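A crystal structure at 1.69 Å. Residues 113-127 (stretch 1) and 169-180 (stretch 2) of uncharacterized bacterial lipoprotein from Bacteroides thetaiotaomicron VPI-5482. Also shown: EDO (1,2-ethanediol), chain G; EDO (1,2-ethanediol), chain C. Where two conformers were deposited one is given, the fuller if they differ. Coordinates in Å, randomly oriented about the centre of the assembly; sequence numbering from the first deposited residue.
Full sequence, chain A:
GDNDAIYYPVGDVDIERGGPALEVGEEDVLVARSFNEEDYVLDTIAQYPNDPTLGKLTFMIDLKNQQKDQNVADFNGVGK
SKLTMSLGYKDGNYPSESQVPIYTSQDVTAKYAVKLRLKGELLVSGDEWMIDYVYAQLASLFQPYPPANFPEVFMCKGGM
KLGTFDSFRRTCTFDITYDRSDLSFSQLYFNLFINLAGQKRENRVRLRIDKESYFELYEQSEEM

Stretch 1, residues 113-127: AVKLRLKGELLVSGD
Stretch 2 (169-180) RRTCTFDITYDR

Residues 113-123 and 171-180 form neighbouring antiparallel strands: their axes approach to 4.6 Å and their directions differ by 176°. The two stretches, 113-127 and 169-180, bury 1224 Å² between them, both sides summed. Backbones are extended throughout the strands (phi mostly -95 to -160°, psi 90 to 170°), Gly120 included, though its phi is positive (161/-159). Paired residue numbers sum to 294; as in any regular antiparallel ladder, wide hydrogen-bonded pairs alternate with narrower non-hydrogen-bonded ones, Leu118 CA to Ile176 CA being 5.3 Å and Lys119 CA to Asp175 CA 4.0 Å. Leu116, Leu118, Ile176 and Tyr178 share the buried face; charged Lys115, Arg117, Asp175 and Asp179 share the other, more open one, where they pair as salt bridges.

Arg170 (-86/-21) precedes the strand. Its O accepts from Val124 N at 2.9 Å, and its long m, t, t side chain runs beside stretch 1 until Asp127 CB lies over one guanidinium face, 3.2 Å from Arg170 NH2. Thr171 (p) pairs with Leu123 and sets its methyl against that side chain, Thr171 CG2 to Leu123 CG being 3.8 Å. Cys172 (t), small and apolar enough for burial, lies beside Leu122 (t, p); the backbone closes a ring, Leu122 N to Cys172 O 2.8 Å and Cys172 N to Leu122 O 2.9 Å. Thr173 (m) faces Glu121 (t, t) on the more open side, where polar groups can meet water.

Phe174 (p, chi2 86°) folds its ring over Gly120: Gly120 CA is 4.0 Å from the ring centroid, 29° off the normal, a CH-pi contact. An ideal CB on Gly120 would sit 3.3 Å from Phe174 CZ, and the backbone angles alone call for glycine. Phe174 N to Gly120 O is 2.9 Å, Gly120 N to Phe174 O 3.0 Å.

Asp175 (t, chi2 -2°) reaches diagonally to the extended Arg117 (t, t, t). The salt bridge is bidentate, Arg117 NE to Asp175 OD1 and Arg117 NH2 to Asp175 OD2 both 2.8 Å, at 169° and 167°. Ile176 (p, t) returns to the apolar face, Ile176 CG1 lying 3.8 Å from Leu118 CB; Leu118 (t, p) also packs its CG 3.6 Å from Phe174 CE1. Thr177 (p) faces Arg117.

Tyr178 (t, chi2 88°) is buried, its ring edge meeting Val114, Tyr178 CD2 to Val114 CG1 4.0 Å. Leu116 N to Tyr178 O is 2.8 Å. Asp179 (t) salt-bridges Lys115 (m, t, t, m), Asp179 OD1 to Lys115 NZ 2.7 Å. Arg180 (m, m, m) completes the ladder, Val114 N to Arg180 O 3.0 Å.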

ATOM      1  N   ALA A 113     -17.405  -3.738   0.208  1.00 11.27           N
ATOM      2  CA  ALA A 113     -17.077  -2.738   1.217  1.00 13.42           C
ATOM      3  C   ALA A 113     -15.772  -3.145   1.857  1.00 12.37           C
ATOM      4  O   ALA A 113     -15.518  -4.339   2.041  1.00 13.55           O
ATOM      5  CB  ALA A 113     -18.195  -2.642   2.283  1.00 14.29           C
ATOM      6  N   VAL A 114     -14.942  -2.159   2.194  1.00 13.67           N
ATOM      7  CA  VAL A 114     -13.635  -2.380   2.790  1.00 12.30           C
ATOM      8  C   VAL A 114     -13.546  -1.626   4.112  1.00 12.89           C
ATOM      9  O   VAL A 114     -13.946  -0.467   4.208  1.00 13.59           O
ATOM     10  CB  VAL A 114     -12.472  -1.907   1.826  1.00 13.33           C
ATOM     11  CG1 VAL A 114     -11.109  -1.888   2.514  1.00 14.28           C
ATOM     12  CG2 VAL A 114     -12.402  -2.822   0.592  1.00 12.87           C
ATOM     13  N   LYS A 115     -12.970  -2.286   5.115  1.00 12.09           N
ATOM     14  CA  LYS A 115     -12.611  -1.648   6.381  1.00 11.68           C
ATOM     15  C   LYS A 115     -11.175  -2.002   6.633  1.00 11.39           C
ATOM     16  O   LYS A 115     -10.812  -3.204   6.601  1.00 12.92           O
ATOM     17  CB  LYS A 115     -13.470  -2.191   7.536  1.00 11.32           C
ATOM     18  CG  LYS A 115     -15.003  -1.989   7.298  1.00 12.92           C
ATOM     19  CD  LYS A 115     -15.833  -2.542   8.429  1.00 12.37           C
ATOM     20  CE  LYS A 115     -17.318  -2.236   8.256  1.00 17.66           C
ATOM     21  NZ  LYS A 115     -17.628  -0.814   8.479  1.00 12.66           N
ATOM     22  N   LEU A 116     -10.348  -0.978   6.816  1.00 11.83           N
ATOM     23  CA  LEU A 116      -8.946  -1.228   7.064  1.00 10.48           C
ATOM     24  C   LEU A 116      -8.340  -0.226   8.006  1.00 11.96           C
ATOM     25  O   LEU A 116      -8.856   0.888   8.182  1.00 12.07           O
ATOM     26  CB  LEU A 116      -8.147  -1.304   5.750  1.00 12.36           C
ATOM     27  CG  LEU A 116      -7.969  -0.048   4.880  1.00 11.06           C
ATOM     28  CD1 LEU A 116      -6.876   0.888   5.439  1.00 11.52           C
ATOM     29  CD2 LEU A 116      -7.642  -0.440   3.437  1.00 11.57           C
ATOM     30  N   ARG A 117      -7.255  -0.638   8.645  1.00 11.56           N
ATOM     31  CA  ARG A 117      -6.382   0.281   9.382  1.00 12.47           C
ATOM     32  C   ARG A 117      -4.953  -0.065   8.993  1.00 14.35           C
ATOM     33  O   ARG A 117      -4.605  -1.228   8.946  1.00 12.51           O
ATOM     34  CB  ARG A 117      -6.574   0.175  10.896  1.00 13.79           C
ATOM     35  CG  ARG A 117      -5.719   1.157  11.703  1.00 11.14           C
ATOM     36  CD  ARG A 117      -6.197   1.136  13.169  1.00 10.97           C
ATOM     37  NE  ARG A 117      -5.428   2.033  14.017  1.00 11.82           N
ATOM     38  CZ  ARG A 117      -5.519   2.037  15.341  1.00 16.31           C
ATOM     39  NH1 ARG A 117      -6.345   1.187  15.948  1.00 12.94           N
ATOM     40  NH2 ARG A 117      -4.779   2.873  16.053  1.00 14.78           N
ATOM     41  N   LEU A 118      -4.149   0.951   8.670  1.00 12.75           N
ATOM     42  CA  LEU A 118      -2.737   0.791   8.373  1.00 11.75           C
ATOM     43  C   LEU A 118      -1.983   1.687   9.325  1.00 11.78           C
ATOM     44  O   LEU A 118      -2.112   2.942   9.252  1.00 11.45           O
ATOM     45  CB  LEU A 118      -2.431   1.174   6.908  1.00 11.24           C
ATOM     46  CG  LEU A 118      -0.945   1.187   6.547  1.00 13.86           C
ATOM     47  CD1 LEU A 118      -0.439  -0.233   6.652  1.00 15.04           C
ATOM     48  CD2 LEU A 118      -0.679   1.753   5.114  1.00 12.34           C
ATOM     49  N   LYS A 119      -1.265   1.056  10.277  1.00  9.94           N
ATOM     50  CA  LYS A 119      -0.561   1.773  11.328  0.50 11.88           C
ATOM     51  C   LYS A 119       0.846   1.240  11.373  1.00 10.96           C
ATOM     52  O   LYS A 119       1.040   0.039  11.322  1.00 13.15           O
ATOM     53  CB  LYS A 119      -1.262   1.583  12.696  0.50 12.83           C
ATOM     54  CG  LYS A 119      -0.550   2.238  13.889  0.50 14.70           C
ATOM     55  CD  LYS A 119      -1.388   2.102  15.166  0.50 14.12           C
ATOM     56  CE  LYS A 119      -0.656   2.535  16.436  0.50 17.74           C
ATOM     57  NZ  LYS A 119       0.357   3.586  16.176  0.50 20.44           N
ATOM     58  N   GLY A 120       1.813   2.134  11.465  1.00 11.53           N
ATOM     59  CA  GLY A 120       3.215   1.737  11.431  1.00 12.64           C
ATOM     60  C   GLY A 120       4.176   2.849  11.098  1.00 12.69           C
ATOM     61  O   GLY A 120       3.873   4.005  11.292  1.00 12.77           O
ATOM     62  N   GLU A 121       5.366   2.480  10.639  1.00 10.24           N
ATOM     63  CA  GLU A 121       6.404   3.477  10.358  1.00 11.77           C
ATOM     64  C   GLU A 121       7.364   3.030   9.285  1.00 10.85           C
ATOM     65  O   GLU A 121       7.830   1.892   9.285  1.00 11.61           O
ATOM     66  CB  GLU A 121       7.170   3.855  11.634  1.00 11.22           C
ATOM     67  CG  GLU A 121       8.116   5.021  11.449  1.00 10.54           C
ATOM     68  CD  GLU A 121       8.923   5.335  12.687  1.00 20.97           C
ATOM     69  OE1 GLU A 121       8.668   4.730  13.745  1.00 18.65           O
ATOM     70  OE2 GLU A 121       9.834   6.182  12.595  1.00 19.61           O
ATOM     71  N   LEU A 122       7.629   3.935   8.341  1.00 11.62           N
ATOM     72  CA  LEU A 122       8.696   3.778   7.362  1.00 11.50           C
ATOM     73  C   LEU A 122       9.930   4.503   7.887  1.00 11.96           C
ATOM     74  O   LEU A 122       9.847   5.654   8.291  1.00 10.57           O
ATOM     75  CB  LEU A 122       8.283   4.382   6.016  1.00  8.08           C
ATOM     76  CG  LEU A 122       9.304   4.351   4.872  1.00 12.69           C
ATOM     77  CD1 LEU A 122       9.657   2.936   4.407  1.00 12.52           C
ATOM     78  CD2 LEU A 122       8.764   5.195   3.708  1.00 12.09           C
ATOM     79  N   LEU A 123      11.056   3.792   7.894  1.00 12.04           N
ATOM     80  CA  LEU A 123      12.361   4.366   8.255  1.00 10.89           C
ATOM     81  C   LEU A 123      13.450   4.028   7.250  1.00 14.03           C
ATOM     82  O   LEU A 123      13.765   2.833   7.058  1.00 15.12           O
ATOM     83  CB  LEU A 123      12.854   3.841   9.626  1.00 12.66           C
ATOM     84  CG  LEU A 123      11.895   3.913  10.802  1.00 15.43           C
ATOM     85  CD1 LEU A 123      11.011   2.650  10.823  1.00 17.39           C
ATOM     86  CD2 LEU A 123      12.671   4.110  12.176  1.00 14.23           C
ATOM     87  N   VAL A 124      14.093   5.066   6.684  1.00 11.13           N
ATOM     88  CA  VAL A 124      15.404   4.889   6.031  1.00 15.80           C
ATOM     89  C   VAL A 124      16.501   4.764   7.062  1.00 19.54           C
ATOM     90  O   VAL A 124      16.345   5.230   8.204  1.00 20.16           O
ATOM     91  CB  VAL A 124      15.805   6.064   5.080  1.00 18.95           C
ATOM     92  CG1 VAL A 124      14.646   6.499   4.283  1.00 13.14           C
ATOM     93  CG2 VAL A 124      16.383   7.241   5.866  1.00 21.56           C
ATOM     94  N   SER A 125      17.614   4.131   6.684  1.00 15.44           N
ATOM     95  CA  SER A 125      18.710   3.929   7.632  1.00 20.74           C
ATOM     96  C   SER A 125      19.725   5.021   7.436  1.00 21.32           C
ATOM     97  O   SER A 125      19.972   5.442   6.301  1.00 18.78           O
ATOM     98  CB  SER A 125      19.375   2.551   7.470  1.00 20.63           C
ATOM     99  OG  SER A 125      18.434   1.532   7.791  1.00 21.63           O
ATOM    100  N   GLY A 126      20.316   5.471   8.544  1.00 20.57           N
ATOM    101  CA  GLY A 126      21.411   6.442   8.480  1.00 21.78           C
ATOM    102  C   GLY A 126      20.927   7.815   8.020  1.00 23.01           C
ATOM    103  O   GLY A 126      19.728   8.122   8.124  1.00 23.38           O
ATOM    104  N   ASP A 127      21.854   8.625   7.504  1.00 24.39           N
ATOM    105  CA  ASP A 127      21.587  10.057   7.213  1.00 23.30           C
ATOM    106  C   ASP A 127      21.881  10.522   5.784  1.00 21.47           C
ATOM    107  O   ASP A 127      21.917  11.714   5.522  1.00 19.23           O
ATOM    108  CB  ASP A 127      22.377  10.930   8.179  1.00 24.37           C
ATOM    109  CG  ASP A 127      23.843  10.646   8.130  1.00 29.69           C
ATOM    110  OD1 ASP A 127      24.346  10.327   7.028  1.00 35.71           O
ATOM    111  OD2 ASP A 127      24.494  10.732   9.193  1.00 38.22           O
ATOM    112  N   ARG A 169      12.873  13.971   7.129  1.00 12.94           N
ATOM    113  CA  ARG A 169      12.128  13.023   6.272  1.00 14.44           C
ATOM    114  C   ARG A 169      12.866  11.691   6.088  1.00 14.38           C
ATOM    115  O   ARG A 169      12.846  11.071   5.005  1.00 12.74           O
ATOM    116  CB  ARG A 169      11.796  13.675   4.910  1.00 14.98           C
ATOM    117  CG  ARG A 169      10.772  14.791   5.057  1.00 18.32           C
ATOM    118  CD  ARG A 169      10.537  15.473   3.724  1.00 14.28           C
ATOM    119  NE  ARG A 169       9.937  14.558   2.752  1.00 11.92           N
ATOM    120  CZ  ARG A 169       8.665  14.552   2.341  1.00 12.59           C
ATOM    121  NH1 ARG A 169       7.753  15.401   2.825  1.00 17.33           N
ATOM    122  NH2 ARG A 169       8.303  13.682   1.394  1.00 14.78           N
ATOM    123  N   ARG A 170      13.480  11.238   7.175  1.00 11.80           N
ATOM    124  CA  ARG A 170      14.010   9.869   7.248  1.00 13.83           C
ATOM    125  C   ARG A 170      12.953   8.872   7.697  1.00 12.59           C
ATOM    126  O   ARG A 170      13.134   7.677   7.502  1.00 13.08           O
ATOM    127  CB  ARG A 170      15.201   9.795   8.203  1.00 16.60           C
ATOM    128  CG  ARG A 170      16.476  10.478   7.658  1.00 18.72           C
ATOM    129  CD  ARG A 170      17.438  10.801   8.770  1.00 25.14           C
ATOM    130  NE  ARG A 170      18.461  11.749   8.327  1.00 30.92           N
ATOM    131  CZ  ARG A 170      19.292  12.397   9.139  1.00 34.05           C
ATOM    132  NH1 ARG A 170      19.218  12.228  10.457  1.00 29.71           N
ATOM    133  NH2 ARG A 170      20.188  13.248   8.633  1.00 36.43           N
ATOM    134  N   THR A 171      11.897   9.356   8.354  1.00 14.47           N
ATOM    135  CA  THR A 171      10.826   8.505   8.857  1.00 11.52           C
ATOM    136  C   THR A 171       9.460   9.077   8.553  1.00 12.28           C
ATOM    137  O   THR A 171       9.293  10.297   8.411  1.00 11.23           O
ATOM    138  CB  THR A 171      10.922   8.264  10.398  1.00 15.33           C
ATOM    139  OG1 THR A 171      10.688   9.481  11.110  1.00 16.22           O
ATOM    140  CG2 THR A 171      12.274   7.736  10.777  1.00 17.19           C
ATOM    141  N   CYS A 172       8.498   8.184   8.389  1.00 11.30           N
ATOM    142  CA  CYS A 172       7.115   8.557   8.250  1.00 11.75           C
ATOM    143  C   CYS A 172       6.306   7.591   9.103  1.00 13.10           C
ATOM    144  O   CYS A 172       6.308   6.365   8.832  1.00 11.81           O
ATOM    145  CB  CYS A 172       6.668   8.498   6.787  1.00 13.25           C
ATOM    146  SG  CYS A 172       4.951   9.045   6.534  1.00 15.63           S
ATOM    147  N   THR A 173       5.601   8.154  10.097  1.00 12.24           N
ATOM    148  CA  THR A 173       4.821   7.398  11.087  1.00  9.51           C
ATOM    149  C   THR A 173       3.366   7.628  10.776  1.00 12.62           C
ATOM    150  O   THR A 173       2.920   8.784  10.718  1.00 12.77           O
ATOM    151  CB  THR A 173       5.165   7.880  12.509  1.00 11.34           C
ATOM    152  OG1 THR A 173       6.582   7.805  12.690  1.00 15.13           O
ATOM    153  CG2 THR A 173       4.453   7.081  13.592  1.00 12.30           C
ATOM    154  N   PHE A 174       2.627   6.543  10.536  1.00 13.04           N
ATOM    155  CA  PHE A 174       1.260   6.656  10.008  1.00 12.01           C
ATOM    156  C   PHE A 174       0.251   5.826  10.779  1.00 14.76           C
ATOM    157  O   PHE A 174       0.592   4.822  11.396  1.00 11.41           O
ATOM    158  CB  PHE A 174       1.220   6.240   8.510  1.00 14.26           C
ATOM    159  CG  PHE A 174       1.938   4.947   8.220  1.00 14.78           C
ATOM    160  CD1 PHE A 174       1.289   3.741   8.352  1.00 14.23           C
ATOM    161  CD2 PHE A 174       3.281   4.950   7.850  1.00 15.17           C
ATOM    162  CE1 PHE A 174       1.958   2.535   8.145  1.00 14.62           C
ATOM    163  CE2 PHE A 174       3.963   3.749   7.589  1.00 13.96           C
ATOM    164  CZ  PHE A 174       3.299   2.543   7.747  1.00 13.48           C
ATOM    165  N   ASP A 175      -1.015   6.248  10.726  1.00 13.54           N
ATOM    166  CA  ASP A 175      -2.105   5.512  11.334  1.00 11.60           C
ATOM    167  C   ASP A 175      -3.374   5.983  10.636  1.00 15.38           C
ATOM    168  O   ASP A 175      -3.970   6.988  11.024  1.00 15.96           O
ATOM    169  CB  ASP A 175      -2.163   5.771  12.844  1.00 13.43           C
ATOM    170  CG  ASP A 175      -3.188   4.879  13.568  1.00 13.85           C
ATOM    171  OD1 ASP A 175      -3.885   4.091  12.888  1.00 13.67           O
ATOM    172  OD2 ASP A 175      -3.290   4.962  14.831  1.00 14.06           O
ATOM    173  N   ILE A 176      -3.723   5.298   9.551  1.00 14.49           N
ATOM    174  CA  ILE A 176      -4.827   5.696   8.676  1.00 12.52           C
ATOM    175  C   ILE A 176      -5.888   4.611   8.703  1.00 13.96           C
ATOM    176  O   ILE A 176      -5.619   3.410   8.939  1.00 13.98           O
ATOM    177  CB  ILE A 176      -4.379   6.008   7.197  1.00 11.24           C
ATOM    178  CG1 ILE A 176      -3.761   4.755   6.552  1.00 14.69           C
ATOM    179  CG2 ILE A 176      -3.444   7.211   7.212  1.00 12.69           C
ATOM    180  CD1 ILE A 176      -3.617   4.777   5.037  1.00 13.66           C
ATOM    181  N   THR A 177      -7.108   5.032   8.476  1.00 12.09           N
ATOM    182  CA  THR A 177      -8.213   4.082   8.343  1.00 12.54           C
ATOM    183  C   THR A 177      -9.045   4.392   7.095  1.00 14.42           C
ATOM    184  O   THR A 177      -9.055   5.523   6.590  1.00 15.84           O
ATOM    185  CB  THR A 177      -9.134   4.111   9.560  1.00 15.77           C
ATOM    186  OG1 THR A 177      -9.693   5.426   9.715  1.00 18.39           O
ATOM    187  CG2 THR A 177      -8.392   3.689  10.787  1.00  9.95           C
ATOM    188  N   TYR A 178      -9.730   3.370   6.598  1.00 13.73           N
ATOM    189  CA  TYR A 178     -10.643   3.502   5.463  1.00 12.65           C
ATOM    190  C   TYR A 178     -11.829   2.584   5.708  1.00 14.34           C
ATOM    191  O   TYR A 178     -11.662   1.444   6.159  1.00 13.38           O
ATOM    192  CB  TYR A 178      -9.907   3.203   4.151  1.00 12.38           C
ATOM    193  CG  TYR A 178     -10.769   3.223   2.893  1.00 11.70           C
ATOM    194  CD1 TYR A 178     -10.991   4.407   2.173  1.00 12.63           C
ATOM    195  CD2 TYR A 178     -11.393   2.071   2.423  1.00 11.92           C
ATOM    196  CE1 TYR A 178     -11.746   4.415   1.016  1.00 10.86           C
ATOM    197  CE2 TYR A 178     -12.189   2.081   1.246  1.00 11.75           C
ATOM    198  CZ  TYR A 178     -12.379   3.255   0.560  1.00 12.30           C
ATOM    199  OH  TYR A 178     -13.161   3.238  -0.590  1.00 11.37           O
ATOM    200  N   ASP A 179     -13.018   3.108   5.465  1.00 13.62           N
ATOM    201  CA  ASP A 179     -14.264   2.408   5.735  1.00 12.91           C
ATOM    202  C   ASP A 179     -15.360   2.885   4.783  1.00 17.22           C
ATOM    203  O   ASP A 179     -16.092   3.834   5.058  1.00 14.39           O
ATOM    204  CB  ASP A 179     -14.604   2.647   7.206  1.00 14.98           C
ATOM    205  CG  ASP A 179     -15.772   1.822   7.718  1.00 14.04           C
ATOM    206  OD1 ASP A 179     -16.407   1.023   6.996  1.00 16.06           O
ATOM    207  OD2 ASP A 179     -16.071   2.023   8.920  1.00 21.65           O
ATOM    208  N   ARG A 180     -15.455   2.238   3.627  1.00 15.39           N
ATOM    209  CA  ARG A 180     -16.380   2.693   2.599  1.00 13.65           C
ATOM    210  C   ARG A 180     -16.962   1.483   1.890  1.00 14.69           C
ATOM    211  O   ARG A 180     -16.540   0.341   2.134  1.00 13.56           O
ATOM    212  CB  ARG A 180     -15.711   3.666   1.619  1.00 14.73           C
ATOM    213  CG  ARG A 180     -15.060   4.887   2.255  1.00 13.87           C
ATOM    214  CD  ARG A 180     -16.113   5.934   2.743  1.00 15.97           C
ATOM    215  NE  ARG A 180     -16.606   6.703   1.607  1.00 18.03           N
ATOM    216  CZ  ARG A 180     -16.145   7.890   1.195  1.00 14.68           C
ATOM    217  NH1 ARG A 180     -15.198   8.575   1.839  1.00 15.38           N
ATOM    218  NH2 ARG A 180     -16.682   8.424   0.126  1.00 16.19           N
TER
HETATM  219  C1  EDO G   7     -11.846   1.190   9.384  1.00 32.33           C
HETATM  220  O1  EDO G   7     -10.753   1.134  10.307  1.00 40.47           O
HETATM  221  C2  EDO G   7     -12.992   1.921  10.089  1.00 35.48           C
HETATM  222  O2  EDO G   7     -14.011   0.990  10.450  1.00 46.87           O
HETATM  223  C1  EDO C   2      -9.363   0.229  15.627  1.00 21.35           C
HETATM  224  O1  EDO C   2      -8.550  -0.722  14.991  1.00 26.06           O
HETATM  225  C2  EDO C   2     -10.733  -0.360  15.664  1.00 40.33           C
HETATM  226  O2  EDO C   2     -10.636  -1.267  16.734  1.00 38.91           O
HETATM  227  O   HOH W   1     -17.947   1.469  10.566  1.00 27.63           O
HETATM  228  O   HOH W   2       1.899   4.895  13.926  1.00 19.73           O
HETATM  229  O   HOH W   3       7.314   7.458  15.355  1.00 21.29           O